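Local coordinates for uncharacterized protein (Cricetid herpesvirus 2, PDB 4ZKQ) that probably binds host chemokines as a viral decoy receptor encoded by a rodent gammaherpesvirus, at residues Ala88-Lys93 with Gln162-His167; Pro119-Val124 with Arg134-Lys139. All coordinates share one frame; numbering follows the deposited sequence.

Contact 1: Ala88-Lys93 with Gln162-His167; sequences AVLVGK and QEALIH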
loop_
_atom_site.group_PDB
_atom_site.type_symbol
_atom_site.label_atom_id
_atom_site.label_comp_id
_atom_site.label_asym_id
_atom_site.label_seq_id
_atom_site.Cartn_x
_atom_site.Cartn_y
_atom_site.Cartn_z
ATOM N N ALA A 88 4.921 -8.714 0.740
ATOM C CA ALA A 88 3.516 -8.895 0.408
ATOM C C ALA A 88 3.174 -10.371 0.314
ATOM O O ALA A 88 3.968 -11.167 -0.177
ATOM C CB ALA A 88 3.183 -8.197 -0.899
ATOM N N VAL A 89 1.995 -10.728 0.805
ATOM C CA VAL A 89 1.416 -12.029 0.524
ATOM C C VAL A 89 0.086 -11.842 -0.194
ATOM O O VAL A 89 -0.835 -11.194 0.318
ATOM C CB VAL A 89 1.202 -12.869 1.799
ATOM C CG1 VAL A 89 0.610 -14.225 1.449
ATOM C CG2 VAL A 89 2.524 -13.055 2.548
ATOM N N LEU A 90 0.026 -12.405 -1.396
ATOM C CA LEU A 90 -1.196 -12.518 -2.182
ATOM C C LEU A 90 -1.919 -13.807 -1.811
ATOM O O LEU A 90 -1.321 -14.877 -1.825
ATOM C CB LEU A 90 -0.855 -12.499 -3.679
ATOM C CG LEU A 90 -1.941 -12.924 -4.674
ATOM C CD1 LEU A 90 -3.030 -11.869 -4.766
ATOM C CD2 LEU A 90 -1.343 -13.204 -6.056
ATOM N N VAL A 91 -3.197 -13.705 -1.465
ATOM C CA VAL A 91 -4.017 -14.880 -1.180
ATOM C C VAL A 91 -5.330 -14.779 -1.935
ATOM O O VAL A 91 -6.112 -13.859 -1.702
ATOM C CB VAL A 91 -4.312 -15.025 0.316
ATOM C CG1 VAL A 91 -5.093 -16.310 0.594
ATOM C CG2 VAL A 91 -3.032 -14.981 1.109
ATOM N N GLY A 92 -5.568 -15.725 -2.836
ATOM C CA GLY A 92 -6.745 -15.690 -3.683
ATOM C C GLY A 92 -7.633 -16.890 -3.472
ATOM O O GLY A 92 -7.160 -17.974 -3.126
ATOM N N LYS A 93 -8.927 -16.685 -3.667
ATOM C CA LYS A 93 -9.893 -17.768 -3.571
ATOM C C LYS A 93 -10.177 -18.332 -4.954
ATOM O O LYS A 93 -10.529 -17.593 -5.873
ATOM C CB LYS A 93 -11.187 -17.291 -2.916
ATOM C CG LYS A 93 -12.267 -18.352 -2.935
ATOM C CD LYS A 93 -13.172 -18.261 -1.731
ATOM C CE LYS A 93 -14.263 -19.311 -1.796
ATOM N NZ LYS A 93 -15.141 -19.116 -2.984
ATOM N N GLN A 162 -12.619 -15.672 -7.223
ATOM C CA GLN A 162 -13.683 -14.897 -6.579
ATOM C C GLN A 162 -13.170 -13.609 -5.951
ATOM O O GLN A 162 -13.844 -12.579 -5.980
ATOM C CB GLN A 162 -14.374 -15.723 -5.497
ATOM C CG GLN A 162 -15.495 -16.608 -6.013
ATOM C CD GLN A 162 -14.981 -17.771 -6.825
ATOM O OE1 GLN A 162 -13.832 -18.188 -6.673
ATOM N NE2 GLN A 162 -15.828 -18.305 -7.695
ATOM N N GLU A 163 -11.995 -13.683 -5.341
ATOM C CA GLU A 163 -11.402 -12.516 -4.711
ATOM C C GLU A 163 -9.914 -12.726 -4.490
ATOM O O GLU A 163 -9.431 -13.863 -4.473
ATOM C CB GLU A 163 -12.087 -12.226 -3.374
ATOM C CG GLU A 163 -11.773 -13.247 -2.309
ATOM C CD GLU A 163 -12.475 -12.970 -0.993
ATOM O OE1 GLU A 163 -13.508 -12.277 -1.001
ATOM O OE2 GLU A 163 -11.989 -13.454 0.047
ATOM N N ALA A 164 -9.196 -11.621 -4.314
ATOM C CA ALA A 164 -7.784 -11.674 -3.988
ATOM C C ALA A 164 -7.450 -10.691 -2.873
ATOM O O ALA A 164 -7.736 -9.493 -2.959
ATOM C CB ALA A 164 -6.947 -11.391 -5.217
ATOM N N LEU A 165 -6.851 -11.235 -1.826
ATOM C CA LEU A 165 -6.290 -10.459 -0.735
ATOM C C LEU A 165 -4.823 -10.191 -0.987
ATOM O O LEU A 165 -4.082 -11.105 -1.348
ATOM C CB LEU A 165 -6.453 -11.215 0.590
ATOM C CG LEU A 165 -5.692 -10.665 1.800
ATOM C CD1 LEU A 165 -6.270 -9.329 2.247
ATOM C CD2 LEU A 165 -5.689 -11.676 2.939
ATOM N N ILE A 166 -4.407 -8.945 -0.793
ATOM C CA ILE A 166 -2.995 -8.631 -0.679
ATOM C C ILE A 166 -2.743 -8.073 0.712
ATOM O O ILE A 166 -3.365 -7.102 1.137
ATOM C CB ILE A 166 -2.530 -7.640 -1.750
ATOM C CG1 ILE A 166 -2.644 -8.295 -3.134
ATOM C CG2 ILE A 166 -1.088 -7.201 -1.484
ATOM C CD1 ILE A 166 -2.430 -7.362 -4.277
ATOM N N HIS A 167 -1.844 -8.737 1.422
ATOM C CA HIS A 167 -1.358 -8.266 2.699
ATOM C C HIS A 167 0.023 -7.703 2.447
ATOM O O HIS A 167 0.904 -8.436 2.009
ATOM C CB HIS A 167 -1.306 -9.399 3.730
ATOM C CG HIS A 167 -0.827 -8.963 5.070
ATOM N ND1 HIS A 167 0.508 -8.697 5.335
ATOM C CD2 HIS A 167 -1.488 -8.713 6.221
ATOM C CE1 HIS A 167 0.634 -8.314 6.589
ATOM N NE2 HIS A 167 -0.563 -8.316 7.153
#
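The side chains of Lys-93 and Gln-162 cross where strands 88-93 and 162-167 run antiparallel, their axes at 165°. From CB of Lys-93, 4.1 Å from CG of Glu-163, the lysine chain sets out with CG anti to the backbone N (chi1 174°); CG lies beside OE1 of Gln-162. The chain bends at chi2 and again at chi4, and NZ of Lys-93 ends 3.9 Å from CG of Gln-162. That is a van der Waals approach: the ammonium forms its salt bridge with Glu-95, whose backbone O also takes the NE2 hydrogen of Gln-162, so one residue just beyond the strand holds both polar ends.

Backbone bonds join the strands at Val-89/His-167 and Val-91/Leu-165. In the second pair N of Val-91 donates to O of Leu-165 at 2.7 Å, nearly straight and in the carbonyl plane, while the returning N-H of Leu-165 meets the carbonyl of Val-91 from 27° outside its plane. Both strands are interior members of a seven-stranded mixed sheet in the N-terminal half of the chain: strand 132-143 flanks 88-93 and strand 175-181 flanks 162-167.

The two faces differ. Val-91 and Leu-165 point to the face covered by helix 44-51, which the leucine meets at Ile-47 and Ile-48; His-167 shares this face and its NE2 is hydrogen-bonded to the backbone O of Thr-51. On the other face Leu-90 crosses Ile-166 obliquely, CD1 of Leu-90 lying 3.9 Å from CG1 of Ile-166 and 4.0 Å from CB of Ala-164. Next along, Gly-92 and Ala-164 form a non-hydrogen-bonded antiparallel pair, their CA atoms 4.2 Å apart.

Contact 2: Pro119-Val124 with Arg134-Lys139; sequences PQFVTV and RLFFAK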
loop_
_atom_site.group_PDB
_atom_site.type_symbol
_atom_site.label_atom_id
_atom_site.label_comp_id
_atom_site.label_asym_id
_atom_site.label_seq_id
_atom_site.Cartn_x
_atom_site.Cartn_y
_atom_site.Cartn_z
ATOM N N PRO A 119 0.885 -20.502 -8.563
ATOM C CA PRO A 119 0.979 -20.267 -7.117
ATOM C C PRO A 119 0.728 -21.534 -6.329
ATOM O O PRO A 119 0.177 -22.498 -6.862
ATOM C CB PRO A 119 -0.116 -19.226 -6.847
ATOM C CG PRO A 119 -1.100 -19.409 -7.948
ATOM C CD PRO A 119 -0.292 -19.833 -9.150
ATOM N N GLN A 120 1.148 -21.536 -5.073
ATOM C CA GLN A 120 0.941 -22.680 -4.209
ATOM C C GLN A 120 -0.521 -22.726 -3.778
ATOM O O GLN A 120 -1.073 -21.709 -3.360
ATOM C CB GLN A 120 1.860 -22.592 -3.003
ATOM C CG GLN A 120 1.796 -23.787 -2.097
ATOM C CD GLN A 120 2.867 -23.751 -1.038
ATOM O OE1 GLN A 120 3.839 -22.996 -1.140
ATOM N NE2 GLN A 120 2.694 -24.557 -0.006
ATOM N N PHE A 121 -1.146 -23.895 -3.907
ATOM C CA PHE A 121 -2.548 -24.067 -3.525
ATOM C C PHE A 121 -2.680 -24.805 -2.204
ATOM O O PHE A 121 -1.877 -25.682 -1.888
ATOM C CB PHE A 121 -3.320 -24.830 -4.605
ATOM C CG PHE A 121 -3.768 -23.974 -5.754
ATOM C CD1 PHE A 121 -2.870 -23.560 -6.716
ATOM C CD2 PHE A 121 -5.094 -23.590 -5.874
ATOM C CE1 PHE A 121 -3.277 -22.778 -7.774
ATOM C CE2 PHE A 121 -5.508 -22.807 -6.928
ATOM C CZ PHE A 121 -4.597 -22.400 -7.882
ATOM N N VAL A 122 -3.699 -24.433 -1.436
ATOM C CA VAL A 122 -4.030 -25.107 -0.191
ATOM C C VAL A 122 -5.539 -25.209 -0.057
ATOM O O VAL A 122 -6.281 -24.487 -0.723
ATOM C CB VAL A 122 -3.476 -24.375 1.047
ATOM C CG1 VAL A 122 -1.962 -24.465 1.092
ATOM C CG2 VAL A 122 -3.936 -22.916 1.066
ATOM N N THR A 123 -5.983 -26.118 0.801
ATOM C CA THR A 123 -7.374 -26.170 1.211
ATOM C C THR A 123 -7.420 -25.831 2.686
ATOM O O THR A 123 -6.621 -26.351 3.468
ATOM C CB THR A 123 -8.005 -27.551 0.954
ATOM O OG1 THR A 123 -7.891 -27.869 -0.438
ATOM C CG2 THR A 123 -9.476 -27.555 1.356
ATOM N N VAL A 124 -8.330 -24.937 3.061
ATOM C CA VAL A 124 -8.519 -24.578 4.462
ATOM C C VAL A 124 -9.996 -24.688 4.823
ATOM O O VAL A 124 -10.859 -24.638 3.947
ATOM C CB VAL A 124 -8.025 -23.144 4.770
ATOM C CG1 VAL A 124 -6.525 -23.015 4.513
ATOM C CG2 VAL A 124 -8.802 -22.122 3.954
ATOM N N ARG A 134 -10.702 -23.466 -1.335
ATOM C CA ARG A 134 -9.476 -23.627 -2.095
ATOM C C ARG A 134 -8.826 -22.257 -2.287
ATOM O O ARG A 134 -9.419 -21.361 -2.893
ATOM C CB ARG A 134 -9.778 -24.282 -3.442
ATOM C CG ARG A 134 -8.569 -24.815 -4.173
ATOM C CD ARG A 134 -7.993 -26.046 -3.480
ATOM N NE ARG A 134 -6.943 -26.654 -4.289
ATOM C CZ ARG A 134 -5.949 -27.399 -3.818
ATOM N NH1 ARG A 134 -5.844 -27.644 -2.519
ATOM N NH2 ARG A 134 -5.055 -27.899 -4.658
ATOM N N LEU A 135 -7.615 -22.096 -1.756
ATOM C CA LEU A 135 -6.886 -20.836 -1.858
ATOM C C LEU A 135 -5.560 -21.011 -2.582
ATOM O O LEU A 135 -4.956 -22.082 -2.521
ATOM C CB LEU A 135 -6.611 -20.258 -0.472
ATOM C CG LEU A 135 -7.806 -20.020 0.449
ATOM C CD1 LEU A 135 -7.329 -19.526 1.801
ATOM C CD2 LEU A 135 -8.778 -19.038 -0.165
ATOM N N PHE A 136 -5.103 -19.953 -3.249
ATOM C CA PHE A 136 -3.744 -19.923 -3.779
ATOM C C PHE A 136 -2.994 -18.743 -3.165
ATOM O O PHE A 136 -3.605 -17.746 -2.782
ATOM C CB PHE A 136 -3.738 -19.843 -5.312
ATOM C CG PHE A 136 -4.388 -18.603 -5.882
ATOM C CD1 PHE A 136 -3.656 -17.443 -6.084
ATOM C CD2 PHE A 136 -5.721 -18.620 -6.264
ATOM C CE1 PHE A 136 -4.249 -16.314 -6.626
ATOM C CE2 PHE A 136 -6.325 -17.495 -6.798
ATOM C CZ PHE A 136 -5.586 -16.343 -6.987
ATOM N N PHE A 137 -1.676 -18.860 -3.047
ATOM C CA PHE A 137 -0.894 -17.753 -2.506
ATOM C C PHE A 137 0.521 -17.652 -3.054
ATOM O O PHE A 137 1.062 -18.602 -3.630
ATOM C CB PHE A 137 -0.844 -17.848 -0.972
ATOM C CG PHE A 137 -0.050 -19.018 -0.454
ATOM C CD1 PHE A 137 -0.658 -20.242 -0.236
ATOM C CD2 PHE A 137 1.302 -18.886 -0.161
ATOM C CE1 PHE A 137 0.069 -21.319 0.250
ATOM C CE2 PHE A 137 2.035 -19.965 0.327
ATOM C CZ PHE A 137 1.409 -21.179 0.530
ATOM N N ALA A 138 1.101 -16.467 -2.891
ATOM C CA ALA A 138 2.480 -16.204 -3.289
ATOM C C ALA A 138 3.017 -15.065 -2.454
ATOM O O ALA A 138 2.275 -14.154 -2.087
ATOM C CB ALA A 138 2.573 -15.866 -4.760
ATOM N N LYS A 139 4.311 -15.120 -2.169
ATOM C CA LYS A 139 4.969 -14.102 -1.366
ATOM C C LYS A 139 5.911 -13.274 -2.227
ATOM O O LYS A 139 6.631 -13.817 -3.065
ATOM C CB LYS A 139 5.726 -14.763 -0.212
ATOM C CG LYS A 139 6.410 -13.794 0.717
ATOM C CD LYS A 139 6.912 -14.525 1.952
ATOM C CE LYS A 139 7.844 -13.660 2.775
ATOM N NZ LYS A 139 8.557 -14.462 3.800
#
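Phe-121 and Phe-136 lie side by side on one face of the 119-124/134-139 pair, pointing the same way. The close contact is not between the rings: CB of Phe-136 sits over the centre of the Phe-121 ring, 3.7 Å from its centroid, a CH-pi contact. The ring planes are inclined at 46°. CG of Pro-119 packs against the same CB from a different direction and reaches CD1 of Phe-136 at 3.7 Å.

Arg-134 crosses Phe-121 at about a right angle, and CB of Phe-121 lies over one face of the Arg-134 guanidinium, offset toward its rim. NH1 of Arg-134 donates to OG1 of Thr-123 at 2.9 Å, with the hydroxyl oxygen 22° out of the guanidinium plane. NE forms a salt bridge with Glu-104.

On the opposite face Gln-120 runs alongside Phe-137. CB of Gln-120 makes a CH-pi contact over the face of the Phe-137 ring, toward the rim, and CD of Gln-120 comes 3.3 Å from CZ of Phe-137, with amide and ring planes 41° apart. CG1 of Val-122 meets the Phe-137 ring at its edge, in plane, 3.8 Å from CE1. Farther along, CG2 of Val-124 touches CD1 of Leu-135.

Reciprocal backbone bonds link Val-122 with Leu-135 and Gln-120 with Phe-137, the cross-strand pairing of a twisted antiparallel beta hairpin, here at one border of the N-terminal sheet.

Contacts 1 and 2 are pairings of one sheet separated by a single intervening pairing, that of strands 85-94 and 132-143. Their centres are about 9 Å apart, with contact 2 nested along the chain inside the loop that contact 1 closes. At the intervening pairing N of Gly-92 lies 2.8 Å from O of Phe-136, and N of Leu-90 lies 2.9 Å from O of Ala-138, both probable hydrogen bonds. A side chain also packs across this seam: CD2 of Leu-135 lies 3.5 Å from the backbone O of Gly-92. Contact 1 lies mostly buried within the sheet, whereas contact 2 includes its border strand 117-125 and is partly exposed.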